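Local structure of succinylglutamate desuccinylase (Vibrio parahaemolyticus, 2BCO) at residues Q85-R90 / N243-A248; K171-V176 / S207-S212; P256-R261 / V327-T332. The protein probably hydrolyses N-succinyl-L-glutamate to L-glutamate and succinate with a zinc ion, the last step of arginine degradation by the AST pathway. One frame throughout, in Å; residues are numbered along the deposited sequence.

Interaction 1 of 3, residues Q85-R90 / N243-A248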
# COMPACT_ATOMS: atom_id res chain seq x y z
N GLN A 85 -16.55 -11.14 12.36
CA GLN A 85 -15.22 -11.39 11.82
C GLN A 85 -14.35 -11.99 12.91
O GLN A 85 -14.19 -11.42 13.99
CB GLN A 85 -14.59 -10.08 11.33
CG GLN A 85 -13.14 -10.21 10.88
CD GLN A 85 -12.94 -11.23 9.78
OE1 GLN A 85 -13.57 -11.16 8.72
NE2 GLN A 85 -12.06 -12.20 10.02
N LYS A 86 -13.80 -13.17 12.63
CA LYS A 86 -12.95 -13.84 13.59
C LYS A 86 -11.58 -13.17 13.58
O LYS A 86 -10.99 -12.93 12.51
CB LYS A 86 -12.83 -15.33 13.21
CG LYS A 86 -11.88 -16.14 14.07
CD LYS A 86 -11.70 -17.54 13.50
CE LYS A 86 -10.48 -18.24 14.07
NZ LYS A 86 -10.63 -18.54 15.52
N VAL A 87 -11.06 -12.84 14.76
CA VAL A 87 -9.77 -12.19 14.85
C VAL A 87 -8.72 -13.12 15.42
O VAL A 87 -8.87 -13.64 16.53
CB VAL A 87 -9.84 -10.92 15.71
CG1 VAL A 87 -8.49 -10.26 15.77
CG2 VAL A 87 -10.86 -9.97 15.12
N ASP A 88 -7.65 -13.33 14.66
CA ASP A 88 -6.59 -14.23 15.09
C ASP A 88 -5.22 -13.55 15.05
O ASP A 88 -4.27 -14.02 15.66
CB ASP A 88 -6.58 -15.47 14.20
CG ASP A 88 -5.91 -16.65 14.86
OD1 ASP A 88 -6.57 -17.30 15.70
OD2 ASP A 88 -4.73 -16.91 14.55
N ALA A 89 -5.12 -12.45 14.32
CA ALA A 89 -3.86 -11.74 14.22
C ALA A 89 -3.98 -10.38 14.89
O ALA A 89 -5.05 -9.80 14.93
CB ALA A 89 -3.47 -11.57 12.75
N ARG A 90 -2.87 -9.90 15.44
CA ARG A 90 -2.85 -8.59 16.07
C ARG A 90 -2.78 -7.60 14.91
O ARG A 90 -1.95 -7.76 14.02
CB ARG A 90 -1.62 -8.47 16.98
CG ARG A 90 -1.45 -7.12 17.65
CD ARG A 90 -0.54 -7.22 18.86
NE ARG A 90 -0.13 -5.92 19.36
CZ ARG A 90 1.00 -5.30 19.02
NH1 ARG A 90 1.83 -5.87 18.17
NH2 ARG A 90 1.29 -4.12 19.54
N ASN A 243 -9.41 -13.40 5.56
CA ASN A 243 -8.84 -14.70 5.89
C ASN A 243 -7.50 -14.53 6.59
O ASN A 243 -7.12 -15.34 7.43
CB ASN A 243 -8.65 -15.56 4.63
CG ASN A 243 -9.97 -16.05 4.04
OD1 ASN A 243 -10.98 -16.14 4.74
ND2 ASN A 243 -9.96 -16.38 2.76
N LEU A 244 -6.77 -13.47 6.23
CA LEU A 244 -5.46 -13.22 6.81
C LEU A 244 -5.56 -12.80 8.27
O LEU A 244 -4.80 -13.29 9.11
CB LEU A 244 -4.73 -12.14 6.00
CG LEU A 244 -3.31 -11.75 6.42
CD1 LEU A 244 -2.39 -12.96 6.29
CD2 LEU A 244 -2.80 -10.60 5.55
N ILE A 245 -6.48 -11.89 8.58
CA ILE A 245 -6.62 -11.46 9.96
C ILE A 245 -7.21 -12.60 10.81
O ILE A 245 -7.02 -12.64 12.02
CB ILE A 245 -7.50 -10.17 10.06
CG1 ILE A 245 -8.97 -10.52 10.11
CG2 ILE A 245 -7.24 -9.25 8.87
CD1 ILE A 245 -9.53 -10.52 11.50
N ALA A 246 -7.90 -13.54 10.16
CA ALA A 246 -8.51 -14.66 10.87
C ALA A 246 -7.68 -15.95 10.78
O ALA A 246 -8.08 -16.97 11.33
CB ALA A 246 -9.92 -14.92 10.35
N GLU A 247 -6.55 -15.90 10.09
CA GLU A 247 -5.69 -17.08 9.93
C GLU A 247 -6.49 -18.28 9.44
O GLU A 247 -6.45 -19.35 10.04
CB GLU A 247 -5.01 -17.43 11.26
CG GLU A 247 -3.79 -16.60 11.58
CD GLU A 247 -2.67 -16.79 10.58
OE1 GLU A 247 -2.83 -16.37 9.41
OE2 GLU A 247 -1.63 -17.38 10.95
N ALA A 248 -7.21 -18.11 8.34
CA ALA A 248 -8.03 -19.18 7.79
C ALA A 248 -7.88 -19.37 6.29
O ALA A 248 -7.18 -18.62 5.61
CB ALA A 248 -9.49 -18.93 8.13
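Ile245 and Ala246, at the end of helix 235-245, have the largest buried areas in this contact with the loop 85-90. The backbone oxygen of Ile245 accepts two hydrogen bonds, both in its carbonyl plane. Asp88 N lies 2.8 Å from Ile245 O, and Ala89 N lies 3.0 Å from the same atom. The Ile245 side chain has CG1 in the crowded position between N and C (chi1 85°). Its CD1 is tightly packed, 3.0 Å from Lys86 O. The amide end of Gln85 meets this methyl tip to tip, with NE2 3.4 Å from Ile245 CD1. Gln85 NE2 also bonds to Lys86 O from above the carbonyl plane, while Gln85 OE1 is held by Arg242. Ala246 CB sits beside the same carbonyl, 3.1 Å from Lys86 O. The helix ends here in a Schellman motif. Glu247 has a positive phi (51°), and Ala248 N bonds back to Asn243 O. This turn brings Glu247 against Asp88, and the two side chains cross at about a right angle. Asp88 OD2 approaches the aliphatic part, 3.1 Å from Glu247 CG. The Glu247 carboxylate leads away from the loop and forms a salt bridge with Lys54.

Interaction 2 of 3, residues K171-V176 / S207-S212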
# COMPACT_ATOMS: atom_id res chain seq x y z
N LYS A 171 12.22 -2.26 -1.80
CA LYS A 171 13.59 -2.73 -1.93
C LYS A 171 14.34 -2.50 -0.63
O LYS A 171 14.50 -1.37 -0.18
CB LYS A 171 14.31 -1.98 -3.05
CG LYS A 171 15.75 -2.41 -3.25
CD LYS A 171 15.83 -3.87 -3.64
CE LYS A 171 17.23 -4.27 -4.02
NZ LYS A 171 17.26 -5.68 -4.50
N THR A 172 14.80 -3.60 -0.02
CA THR A 172 15.55 -3.55 1.22
C THR A 172 16.42 -4.79 1.28
O THR A 172 16.15 -5.78 0.59
CB THR A 172 14.61 -3.52 2.45
OG1 THR A 172 15.38 -3.67 3.64
CG2 THR A 172 13.58 -4.65 2.37
N ARG A 173 17.49 -4.75 2.08
CA ARG A 173 18.39 -5.89 2.21
C ARG A 173 17.71 -6.98 3.04
O ARG A 173 18.13 -8.14 3.02
CB ARG A 173 19.69 -5.45 2.89
CG ARG A 173 19.52 -5.07 4.36
CD ARG A 173 20.77 -4.37 4.88
NE ARG A 173 20.44 -3.38 5.90
CZ ARG A 173 20.29 -3.67 7.19
NH1 ARG A 173 20.47 -4.91 7.61
NH2 ARG A 173 19.97 -2.72 8.05
N HIS A 174 16.68 -6.60 3.78
CA HIS A 174 15.94 -7.56 4.61
C HIS A 174 15.05 -8.43 3.72
O HIS A 174 14.57 -7.99 2.67
CB HIS A 174 15.05 -6.82 5.61
CG HIS A 174 15.80 -5.97 6.59
ND1 HIS A 174 16.65 -6.51 7.54
CD2 HIS A 174 15.82 -4.63 6.77
CE1 HIS A 174 17.16 -5.53 8.25
NE2 HIS A 174 16.68 -4.38 7.81
N PRO A 175 14.84 -9.70 4.11
CA PRO A 175 13.99 -10.61 3.33
C PRO A 175 12.52 -10.30 3.63
O PRO A 175 11.97 -10.78 4.62
CB PRO A 175 14.42 -11.99 3.84
CG PRO A 175 14.76 -11.72 5.29
CD PRO A 175 15.54 -10.41 5.19
N VAL A 176 11.89 -9.49 2.79
CA VAL A 176 10.51 -9.09 3.03
C VAL A 176 9.58 -9.57 1.91
O VAL A 176 8.44 -9.13 1.80
CB VAL A 176 10.40 -7.55 3.15
CG1 VAL A 176 11.31 -7.06 4.27
CG2 VAL A 176 10.78 -6.88 1.83
N SER A 207 8.52 0.51 6.62
CA SER A 207 8.32 -0.65 7.47
C SER A 207 9.24 -1.79 7.06
O SER A 207 9.78 -2.48 7.91
CB SER A 207 6.86 -1.11 7.41
OG SER A 207 6.03 -0.26 8.17
N ALA A 208 9.40 -1.98 5.76
CA ALA A 208 10.26 -3.04 5.25
C ALA A 208 11.73 -2.76 5.60
O ALA A 208 12.43 -3.64 6.10
CB ALA A 208 10.10 -3.17 3.75
N GLU A 209 12.17 -1.54 5.34
CA GLU A 209 13.55 -1.16 5.61
C GLU A 209 13.92 -1.07 7.07
O GLU A 209 15.01 -1.47 7.45
CB GLU A 209 13.88 0.19 4.95
CG GLU A 209 15.25 0.79 5.32
CD GLU A 209 16.42 -0.14 5.00
OE1 GLU A 209 16.43 -0.74 3.91
OE2 GLU A 209 17.33 -0.27 5.85
N ASN A 210 13.01 -0.58 7.90
CA ASN A 210 13.31 -0.42 9.31
C ASN A 210 12.80 -1.47 10.26
O ASN A 210 13.18 -1.47 11.43
CB ASN A 210 12.83 0.95 9.76
CG ASN A 210 13.65 2.07 9.16
OD1 ASN A 210 14.82 2.22 9.49
ND2 ASN A 210 13.06 2.83 8.26
N TYR A 211 11.94 -2.36 9.80
CA TYR A 211 11.41 -3.38 10.69
C TYR A 211 11.27 -4.75 10.04
O TYR A 211 10.69 -5.66 10.61
CB TYR A 211 10.08 -2.92 11.27
CG TYR A 211 10.22 -1.69 12.14
CD1 TYR A 211 10.62 -1.79 13.47
CD2 TYR A 211 10.01 -0.41 11.61
CE1 TYR A 211 10.81 -0.65 14.27
CE2 TYR A 211 10.20 0.74 12.40
CZ TYR A 211 10.60 0.61 13.73
OH TYR A 211 10.78 1.72 14.52
N SER A 212 11.83 -4.88 8.84
CA SER A 212 11.79 -6.14 8.10
C SER A 212 10.38 -6.69 7.95
O SER A 212 10.18 -7.90 7.98
CB SER A 212 12.66 -7.19 8.81
OG SER A 212 13.98 -6.72 8.98
O HOH W 1 15.83 0.16 1.61
O HOH W 2 12.52 -10.35 7.75
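Loop 171-176 runs along the last turn of helix 203-211, with the CA atoms of Thr172 and Glu209 5.4 Å apart and Ser212 turning off the helix with a positive phi (53°). Thr172 places OG1 anti to its backbone N, beside the carbonyl carbon. From there the hydroxyl donates to Glu209 OE1 at 3.1 Å. It comes from well above the carboxylate plane, 58° out of it. The same Thr172 OG1 accepts from His174 N, which makes an ST turn and links the loop's fold to its contact with the helix. Glu209 starts away from the loop, but a bend at chi2 brings its carboxylate back. Water 1 donates to Glu209 OE1 at 2.5 Å and also to Lys171 O.

His174 lies between the helix end and the side chain of Arg173. Ser212 OG stands over one face of the imidazole, toward the rim, and is 3.0 Å from His174 ND1. At the ring edge, His174 CD2 is 3.3 Å from Glu209 O. The Arg173 guanidinium has His174 NE2 over one of its faces. Val176 CG1 packs on Ala208 CB at 4.1 Å, and Thr172 CG2 meets the same methyl. Water 2 bridges Pro175 O and, weakly, Ser212 O.

The contact joins the loop after strand 165-169 to the helix that precedes strand 214-220, within the catalytic domain. Arg173 NH2 is 4.2 Å from Glu209 OE2, too far for a salt bridge. Two donors, a hydroxyl and a water, converge on Glu209 OE1, and with the nearby guanidinium they would be expected to favour the charged form of the carboxylate.

Interaction 3 of 3, residues P256-R261 / V327-T332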
# COMPACT_ATOMS: atom_id res chain seq x y z
N PRO A 256 -0.83 -17.67 -10.14
CA PRO A 256 0.23 -16.76 -9.69
C PRO A 256 0.04 -15.37 -10.31
O PRO A 256 -0.27 -15.26 -11.50
CB PRO A 256 1.50 -17.43 -10.20
CG PRO A 256 1.04 -18.10 -11.48
CD PRO A 256 -0.30 -18.68 -11.07
N CYS A 257 0.20 -14.33 -9.49
CA CYS A 257 0.09 -12.97 -10.00
C CYS A 257 1.29 -12.76 -10.92
O CYS A 257 2.31 -13.45 -10.78
CB CYS A 257 0.11 -11.96 -8.85
SG CYS A 257 1.59 -12.03 -7.81
N ILE A 258 1.19 -11.84 -11.86
CA ILE A 258 2.31 -11.57 -12.74
C ILE A 258 3.40 -10.86 -11.94
O ILE A 258 3.11 -9.98 -11.13
CB ILE A 258 1.86 -10.69 -13.92
CG1 ILE A 258 0.77 -11.43 -14.72
CG2 ILE A 258 3.05 -10.35 -14.83
CD1 ILE A 258 0.03 -10.54 -15.69
N LYS A 259 4.65 -11.28 -12.13
CA LYS A 259 5.78 -10.69 -11.42
C LYS A 259 6.54 -9.77 -12.37
O LYS A 259 6.90 -10.18 -13.48
CB LYS A 259 6.72 -11.78 -10.90
CG LYS A 259 6.05 -12.97 -10.19
CD LYS A 259 5.36 -12.56 -8.88
CE LYS A 259 4.86 -13.78 -8.10
NZ LYS A 259 3.89 -14.62 -8.88
N TYR A 260 6.77 -8.53 -11.95
CA TYR A 260 7.49 -7.56 -12.77
C TYR A 260 8.76 -7.14 -12.05
O TYR A 260 8.87 -7.27 -10.84
CB TYR A 260 6.63 -6.31 -13.00
CG TYR A 260 5.50 -6.47 -13.99
CD1 TYR A 260 5.72 -6.40 -15.37
CD2 TYR A 260 4.20 -6.70 -13.55
CE1 TYR A 260 4.68 -6.55 -16.28
CE2 TYR A 260 3.15 -6.85 -14.46
CZ TYR A 260 3.39 -6.78 -15.82
OH TYR A 260 2.35 -6.92 -16.71
N ARG A 261 9.73 -6.65 -12.82
CA ARG A 261 10.99 -6.16 -12.26
C ARG A 261 11.21 -4.83 -12.97
O ARG A 261 10.62 -4.58 -14.02
CB ARG A 261 12.16 -7.11 -12.55
CG ARG A 261 12.66 -7.14 -13.99
CD ARG A 261 13.91 -8.03 -14.12
NE ARG A 261 14.32 -8.25 -15.51
CZ ARG A 261 14.93 -7.35 -16.28
NH1 ARG A 261 15.20 -6.14 -15.80
NH2 ARG A 261 15.25 -7.65 -17.53
N VAL A 327 9.10 -1.29 -16.73
CA VAL A 327 9.11 -2.63 -16.17
C VAL A 327 8.85 -3.71 -17.20
O VAL A 327 8.44 -3.42 -18.33
CB VAL A 327 8.05 -2.74 -15.07
CG1 VAL A 327 8.26 -1.62 -14.05
CG2 VAL A 327 6.65 -2.64 -15.68
N CYS A 328 9.09 -4.95 -16.80
CA CYS A 328 8.88 -6.09 -17.68
C CYS A 328 8.73 -7.34 -16.82
O CYS A 328 9.29 -7.42 -15.73
CB CYS A 328 10.08 -6.27 -18.62
SG CYS A 328 11.67 -6.54 -17.80
N GLU A 329 7.96 -8.30 -17.31
CA GLU A 329 7.76 -9.54 -16.56
C GLU A 329 9.13 -10.15 -16.25
O GLU A 329 10.10 -9.96 -16.99
CB GLU A 329 6.94 -10.55 -17.37
CG GLU A 329 5.53 -10.10 -17.70
CD GLU A 329 4.63 -11.26 -18.08
OE1 GLU A 329 3.49 -11.01 -18.54
OE2 GLU A 329 5.05 -12.43 -17.92
N VAL A 330 9.21 -10.87 -15.14
CA VAL A 330 10.47 -11.48 -14.82
C VAL A 330 10.36 -12.94 -14.41
O VAL A 330 9.32 -13.38 -13.89
CB VAL A 330 11.21 -10.69 -13.73
CG1 VAL A 330 10.51 -10.83 -12.40
CG2 VAL A 330 12.66 -11.15 -13.67
N LYS A 331 11.42 -13.69 -14.68
CA LYS A 331 11.46 -15.10 -14.34
C LYS A 331 11.82 -15.14 -12.87
O LYS A 331 12.90 -14.72 -12.46
CB LYS A 331 12.52 -15.83 -15.17
CG LYS A 331 12.42 -17.34 -15.06
CD LYS A 331 13.51 -18.07 -15.85
CE LYS A 331 13.32 -19.57 -15.77
NZ LYS A 331 13.29 -20.05 -14.36
N THR A 332 10.90 -15.66 -12.07
CA THR A 332 11.10 -15.71 -10.63
C THR A 332 11.13 -17.10 -10.01
O THR A 332 10.82 -18.10 -10.65
CB THR A 332 10.00 -14.88 -9.96
OG1 THR A 332 8.71 -15.41 -10.33
CG2 THR A 332 10.10 -13.42 -10.39
O HOH W 3 2.09 -8.46 -19.00
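Tyr260 OH is the best-held polar atom, gripped by two hydrogen bonds. One is to His163 NE2 and the other to water 3, at 2.8 Å. Water 3 also donates to Glu329 OE1, so it bridges the two side chains. The Tyr260 ring and the Glu329 carboxylate stand almost perpendicular, with Tyr260 CE1 3.9 Å from Glu329 CG. Tyr260 CD1 also touches Val327 CG2.

The backbones pair as antiparallel strands. Arg261 and Cys328 are a hydrogen-bonded pair: Arg261 N lies 3.0 Å from Cys328 O, and Cys328 N bonds back to Arg261 O. Tyr260 and Glu329 are the non-hydrogen-bonded pair beside it. Next along, Val330 N reaches Lys259 O at 2.9 Å from above the carbonyl plane. The pairing belongs to the barrel-sandwich hybrid domain, and Tyr260 also bonds through its backbone to strand 192-195 of the catalytic domain.

On the face with Cys328, Arg261 runs extended from CG to NE. Cys328 SG sits over the centre of one guanidinium face, 3.7 Å from Arg261 CZ. Val330 CG2 closes in at the edge, in plane, and lies 3.4 Å from Arg261 CD. The guanidinium thus meets sulfur and methyl groups here. The direct polar link is the backbone ladder, and Tyr260 OH adds a water bridge to Glu329. Its bonds to His163 and the water would hold the hydroxyl end of the ring in place.

Interactions 1 and 2 both lie in the catalytic domain, while interaction 3 is in the hybrid domain. Along the chain, interaction 2 falls between the two segments of interaction 1, and interaction 3 opens after both have closed. None of the three touches another. The nearest atoms of interactions 1 and 2 are about 11 Å apart, those of 2 and 3 about 10 Å, and those of 1 and 3 about 14 Å. The zinc site is formed by His63, Glu66 and His155. Interactions 1 and 2 lie away from it. Interaction 3 comes nearer to the active site, as the Tyr260 side chain is about 11 Å from that of Glu219, the predicted active-site residue.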